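Local coordinates for NAD-dependent epimerase/dehydratase (Veillonella parvula DSM 2008, PDB 3R6D), which probably binds NAD(P) through a Rossmann-type domain and may act as an epimerase or dehydratase, at residues I8-A13 with V76-A81; I100-G105 with N148-R153. All coordinates share one frame; numbering follows the deposited sequence.

Contact 1. Residues I8-A13 with V76-A81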
loop_
_atom_site.group_PDB
_atom_site.type_symbol
_atom_site.label_atom_id
_atom_site.label_comp_id
_atom_site.label_asym_id
_atom_site.label_seq_id
_atom_site.Cartn_x
_atom_site.Cartn_y
_atom_site.Cartn_z
ATOM N N ILE A 8 -2.002 13.091 5.236
ATOM C CA ILE A 8 -2.196 11.738 4.716
ATOM C C ILE A 8 -3.320 11.036 5.471
ATOM O O ILE A 8 -3.361 11.086 6.705
ATOM C CB ILE A 8 -0.904 10.860 4.708
ATOM C CG1 ILE A 8 -1.129 9.465 4.128
ATOM C CG2 ILE A 8 -0.279 10.752 6.117
ATOM C CD1 ILE A 8 0.193 8.712 3.792
ATOM N N THR A 9 -4.184 10.351 4.728
ATOM C CA THR A 9 -5.142 9.426 5.327
ATOM C C THR A 9 -4.715 8.021 4.974
ATOM O O THR A 9 -4.450 7.724 3.804
ATOM C CB THR A 9 -6.571 9.731 4.895
ATOM O OG1 THR A 9 -6.923 11.035 5.368
ATOM C CG2 THR A 9 -7.582 8.702 5.435
ATOM N N ILE A 10 -4.658 7.180 6.002
ATOM C CA ILE A 10 -4.264 5.783 5.869
ATOM C C ILE A 10 -5.484 4.898 6.052
ATOM O O ILE A 10 -6.109 4.883 7.123
ATOM C CB ILE A 10 -3.132 5.429 6.834
ATOM C CG1 ILE A 10 -1.888 6.331 6.537
ATOM C CG2 ILE A 10 -2.791 3.966 6.805
ATOM C CD1 ILE A 10 -0.692 6.094 7.444
ATOM N N LEU A 11 -5.840 4.178 4.993
ATOM C CA LEU A 11 -6.900 3.183 5.024
ATOM C C LEU A 11 -6.240 1.817 5.227
ATOM O O LEU A 11 -5.105 1.588 4.776
ATOM C CB LEU A 11 -7.711 3.228 3.706
ATOM C CG LEU A 11 -8.190 4.624 3.273
ATOM C CD1 LEU A 11 -8.993 4.504 1.990
ATOM C CD2 LEU A 11 -9.030 5.269 4.378
ATOM N N GLY A 12 -6.932 0.894 5.886
ATOM C CA GLY A 12 -6.261 -0.351 6.280
ATOM C C GLY A 12 -5.201 -0.079 7.335
ATOM O O GLY A 12 -4.175 -0.753 7.382
ATOM N N ALA A 13 -5.455 0.888 8.217
ATOM C CA ALA A 13 -4.438 1.388 9.135
ATOM C C ALA A 13 -3.880 0.370 10.096
ATOM O O ALA A 13 -2.775 0.557 10.616
ATOM C CB ALA A 13 -4.986 2.577 9.917
ATOM N N VAL A 76 -2.911 12.958 0.193
ATOM C CA VAL A 76 -2.593 11.658 -0.356
ATOM C C VAL A 76 -3.288 10.642 0.532
ATOM O O VAL A 76 -3.427 10.870 1.764
ATOM C CB VAL A 76 -1.058 11.422 -0.434
ATOM C CG1 VAL A 76 -0.331 11.618 0.935
ATOM C CG2 VAL A 76 -0.734 10.039 -1.006
ATOM N N VAL A 77 -3.767 9.562 -0.083
ATOM C CA VAL A 77 -4.381 8.453 0.641
ATOM C C VAL A 77 -3.541 7.203 0.414
ATOM O O VAL A 77 -3.188 6.909 -0.745
ATOM C CB VAL A 77 -5.852 8.253 0.181
ATOM C CG1 VAL A 77 -6.467 7.025 0.837
ATOM C CG2 VAL A 77 -6.672 9.504 0.546
ATOM N N PHE A 78 -3.206 6.501 1.493
ATOM C CA PHE A 78 -2.548 5.211 1.400
ATOM C C PHE A 78 -3.571 4.118 1.632
ATOM O O PHE A 78 -4.332 4.173 2.605
ATOM C CB PHE A 78 -1.429 5.120 2.431
ATOM C CG PHE A 78 -0.705 3.784 2.393
ATOM C CD1 PHE A 78 0.230 3.520 1.406
ATOM C CD2 PHE A 78 -0.976 2.799 3.349
ATOM C CE1 PHE A 78 0.890 2.280 1.347
ATOM C CE2 PHE A 78 -0.288 1.577 3.341
ATOM C CZ PHE A 78 0.655 1.315 2.335
ATOM N N VAL A 79 -3.633 3.136 0.724
ATOM C CA VAL A 79 -4.558 2.011 0.826
ATOM C C VAL A 79 -3.763 0.766 1.147
ATOM O O VAL A 79 -3.069 0.214 0.278
ATOM C CB VAL A 79 -5.394 1.837 -0.462
ATOM C CG1 VAL A 79 -6.384 0.711 -0.329
ATOM C CG2 VAL A 79 -6.119 3.111 -0.814
ATOM N N GLY A 80 -3.829 0.333 2.404
ATOM C CA GLY A 80 -2.999 -0.779 2.831
ATOM C C GLY A 80 -3.375 -2.130 2.258
ATOM O O GLY A 80 -2.532 -2.999 2.117
ATOM N N ALA A 81 -4.638 -2.313 1.943
ATOM C CA ALA A 81 -5.107 -3.567 1.367
ATOM C C ALA A 81 -6.038 -3.297 0.179
ATOM O O ALA A 81 -6.981 -2.488 0.249
ATOM C CB ALA A 81 -5.803 -4.398 2.458
#
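Ile8 and Val76 lie side by side on one face of a parallel strand pair. Val76 CG1 sits 3.9 Å from Ile8 CB. Ile8 CG1 is anti to the backbone N (chi1 -179°), which carries CD1 along the strand to within 4.2 Å of Phe78 CB. On the same face the Phe78 ring meets Ile10 at its edge, with Ile10 CG2 4.1 Å from Phe78 CD2. The other face belongs to Thr9, Leu11, Val77 and Val79. There Leu11 and Val77 meet at a slant, Leu11 CD1 lying 3.8 Å from Val77 CG1.

Four backbone bonds set this register. Thr9 N donates to Val76 O, and Phe78 N to Thr9 O. Leu11 N reaches Phe78 O at 2.8 Å, almost in line with the carbonyl. The last, Gly80 N to Leu11 O, is 3.0 Å long, with the donor 40° out of the carbonyl plane where both chains leave the sheet. Gly12 has positive phi, and a CB on it would press on Gly80 CA.

Further out, strands 33-37 and 102-108 flank the pair, and Leu25 of helix 22-28 touches Ile8. Thr9 OG1 bonds to Ala70 O, so this hydroxyl is satisfied within the buried face. An alanine in place of Ile8 would probably open a gap beside Val76 CG1 and Phe78 CB and leave Leu25 with less to pack on.

Strand 8-11 running into Gly12 fits the first strand and glycine-rich turn of a Rossmann fold. With backbone polar groups paired between largely apolar layers, the contact probably fixes the strand entering this turn.

Contact 2. Residues I100-G105 with N148-R153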
loop_
_atom_site.group_PDB
_atom_site.type_symbol
_atom_site.label_atom_id
_atom_site.label_comp_id
_atom_site.label_asym_id
_atom_site.label_seq_id
_atom_site.Cartn_x
_atom_site.Cartn_y
_atom_site.Cartn_z
ATOM N N ILE A 100 -10.115 14.189 -4.128
ATOM C CA ILE A 100 -8.793 13.694 -3.700
ATOM C C ILE A 100 -8.193 12.954 -4.873
ATOM O O ILE A 100 -8.836 12.042 -5.404
ATOM C CB ILE A 100 -8.924 12.710 -2.502
ATOM C CG1 ILE A 100 -9.772 13.308 -1.356
ATOM C CG2 ILE A 100 -7.510 12.274 -2.014
ATOM C CD1 ILE A 100 -9.288 14.693 -0.831
ATOM N N ARG A 101 -7.012 13.370 -5.309
ATOM C CA ARG A 101 -6.410 12.814 -6.527
ATOM C C ARG A 101 -5.359 11.732 -6.272
ATOM O O ARG A 101 -5.291 10.735 -7.022
ATOM C CB ARG A 101 -5.776 13.938 -7.359
ATOM C CG ARG A 101 -6.708 15.114 -7.582
ATOM C CD ARG A 101 -7.884 14.712 -8.440
ATOM N NE ARG A 101 -7.418 14.311 -9.762
ATOM C CZ ARG A 101 -7.872 13.258 -10.440
ATOM N NH1 ARG A 101 -8.821 12.479 -9.946
ATOM N NH2 ARG A 101 -7.365 12.984 -11.617
ATOM N N ARG A 102 -4.543 11.917 -5.232
ATOM C CA ARG A 102 -3.320 11.084 -5.065
ATOM C C ARG A 102 -3.551 9.879 -4.169
ATOM O O ARG A 102 -3.978 10.040 -3.008
ATOM C CB ARG A 102 -2.187 11.937 -4.515
ATOM C CG ARG A 102 -0.835 11.238 -4.526
ATOM C CD ARG A 102 -0.203 11.291 -5.905
ATOM N NE ARG A 102 1.098 10.592 -5.895
ATOM C CZ ARG A 102 1.300 9.287 -6.135
ATOM N NH1 ARG A 102 0.304 8.488 -6.533
ATOM N NH2 ARG A 102 2.519 8.793 -5.971
ATOM N N VAL A 103 -3.312 8.682 -4.711
ATOM C CA VAL A 103 -3.532 7.454 -3.930
ATOM C C VAL A 103 -2.367 6.498 -4.166
ATOM O O VAL A 103 -1.943 6.297 -5.307
ATOM C CB VAL A 103 -4.958 6.860 -4.205
ATOM C CG1 VAL A 103 -5.160 6.479 -5.651
ATOM C CG2 VAL A 103 -5.257 5.719 -3.255
ATOM N N ILE A 104 -1.835 5.916 -3.084
ATOM C CA ILE A 104 -0.827 4.867 -3.164
ATOM C C ILE A 104 -1.447 3.628 -2.533
ATOM O O ILE A 104 -1.914 3.696 -1.396
ATOM C CB ILE A 104 0.462 5.281 -2.404
ATOM C CG1 ILE A 104 1.095 6.512 -3.053
ATOM C CG2 ILE A 104 1.449 4.110 -2.364
ATOM C CD1 ILE A 104 2.114 7.222 -2.180
ATOM N N GLY A 105 -1.455 2.508 -3.250
ATOM C CA GLY A 105 -2.109 1.302 -2.764
ATOM C C GLY A 105 -1.212 0.085 -2.893
ATOM O O GLY A 105 -0.389 0.009 -3.811
ATOM N N ASN A 148 -4.769 9.770 -9.561
ATOM C CA ASN A 148 -3.345 9.704 -9.734
ATOM C C ASN A 148 -2.800 8.617 -8.795
ATOM O O ASN A 148 -2.355 8.897 -7.667
ATOM C CB ASN A 148 -2.674 11.039 -9.469
ATOM C CG ASN A 148 -1.183 10.952 -9.657
ATOM O OD1 ASN A 148 -0.691 9.949 -10.198
ATOM N ND2 ASN A 148 -0.438 11.921 -9.141
ATOM N N TYR A 149 -2.885 7.360 -9.258
ATOM C CA TYR A 149 -2.553 6.201 -8.448
ATOM C C TYR A 149 -1.117 5.772 -8.622
ATOM O O TYR A 149 -0.523 5.902 -9.713
ATOM C CB TYR A 149 -3.509 5.026 -8.746
ATOM C CG TYR A 149 -3.342 4.428 -10.124
ATOM C CD1 TYR A 149 -2.354 3.474 -10.357
ATOM C CD2 TYR A 149 -4.184 4.784 -11.188
ATOM C CE1 TYR A 149 -2.160 2.906 -11.603
ATOM C CE2 TYR A 149 -4.018 4.218 -12.453
ATOM C CZ TYR A 149 -2.999 3.272 -12.638
ATOM O OH TYR A 149 -2.786 2.661 -13.870
ATOM N N THR A 150 -0.587 5.178 -7.549
ATOM C CA THR A 150 0.578 4.300 -7.680
ATOM C C THR A 150 0.203 2.981 -7.021
ATOM O O THR A 150 -0.135 2.970 -5.817
ATOM C CB THR A 150 1.829 4.853 -6.942
ATOM O OG1 THR A 150 2.009 6.253 -7.224
ATOM C CG2 THR A 150 3.055 4.047 -7.330
ATOM N N ILE A 151 0.234 1.896 -7.788
ATOM C CA ILE A 151 0.047 0.567 -7.224
ATOM C C ILE A 151 1.418 0.013 -6.927
ATOM O O ILE A 151 2.319 0.090 -7.775
ATOM C CB ILE A 151 -0.750 -0.324 -8.188
ATOM C CG1 ILE A 151 -2.202 0.210 -8.326
ATOM C CG2 ILE A 151 -0.689 -1.787 -7.729
ATOM C CD1 ILE A 151 -2.940 -0.396 -9.496
ATOM N N LEU A 152 1.611 -0.544 -5.721
ATOM C CA LEU A 152 2.855 -1.233 -5.362
ATOM C C LEU A 152 2.586 -2.715 -5.379
ATOM O O LEU A 152 1.803 -3.225 -4.576
ATOM C CB LEU A 152 3.353 -0.749 -3.970
ATOM C CG LEU A 152 3.607 0.776 -3.913
ATOM C CD1 LEU A 152 4.008 1.107 -2.479
ATOM C CD2 LEU A 152 4.646 1.196 -4.906
ATOM N N ARG A 153 3.180 -3.417 -6.346
ATOM C CA ARG A 153 3.035 -4.863 -6.462
ATOM C C ARG A 153 4.067 -5.554 -5.583
ATOM O O ARG A 153 5.248 -5.569 -5.924
ATOM C CB ARG A 153 3.186 -5.320 -7.917
ATOM C CG ARG A 153 2.060 -4.852 -8.826
ATOM C CD ARG A 153 2.331 -5.167 -10.279
ATOM N NE ARG A 153 3.295 -4.252 -10.871
ATOM C CZ ARG A 153 4.470 -4.598 -11.404
ATOM N NH1 ARG A 153 4.949 -5.847 -11.274
ATOM N NH2 ARG A 153 5.206 -3.674 -12.029
#
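The Arg102 guanidinium meets strand 148-153 edge-on, with Asn148 O and Thr150 OG1 near its plane. The Asn148 amide crosses the arginine chain, its plane turned 23° from the guanidinium, and its ND2 lies 3.3 Å from Arg102 CD. The Tyr149 ring has Ile151 N at its edge, in plane. Arg102 CG is anti to the backbone N and the chain bends at chi2 (80°), which swings the guanidinium across to the neighbouring strand.

The two strands are parallel neighbours in the central sheet of the Rossmann-type domain. Between them the chain passes through helices 117-125 and 129-144. Helix 129-144 covers the face of Tyr149 and Ile151, and helix 182-193 covers that of Ile104 and Leu152. On the first face Val103 CG1 packs 3.8 Å from Tyr149 CB. On the second, Ile104 CG2 lies 3.9 Å from Leu152 CD1.

The backbone bonds alternate regularly. Thr150 N donates to Val103 O, Gly105 N to Thr150 O, and Leu152 N to Gly105 O at 2.8 Å. At the start of the pair Asn148 N bonds to Arg101 O.

Arg102 NE forms a salt bridge with Glu198, which probably helps hold the guanidinium's rotation. Thr150 OG1 also bonds to Phe201 O, tying the pair to the segment leading into strand 204-209.

Asn148 O takes two donors from opposite faces of its plane: Val103 N at 3.1 Å and Arg102 NH1 at 2.9 Å. Thr150 OG1 accepts from both terminal nitrogens of Arg102, NH1 and NH2, each 2.9 Å away.

Contacts 1 and 2 belong to one sheet, their centres about 10 Å apart. Strands 76-79 and 102-108 are direct neighbours and join them, giving the parallel order 8-11, 76-79, 102-108, 148-158. Probable hydrogen bonds cross the seam: Val79 N to Ile104 O is 2.8 Å, and Val77 O to Ile104 N is 2.9 Å. Phe78 CD1 also packs 3.5 Å from Ile104 O. Along the chain, contact 1 closes before contact 2 opens. The turn after strand 8-11 in contact 1 is where a Rossmann domain usually receives its dinucleotide. Contact 2 lies further across the sheet, away from that turn.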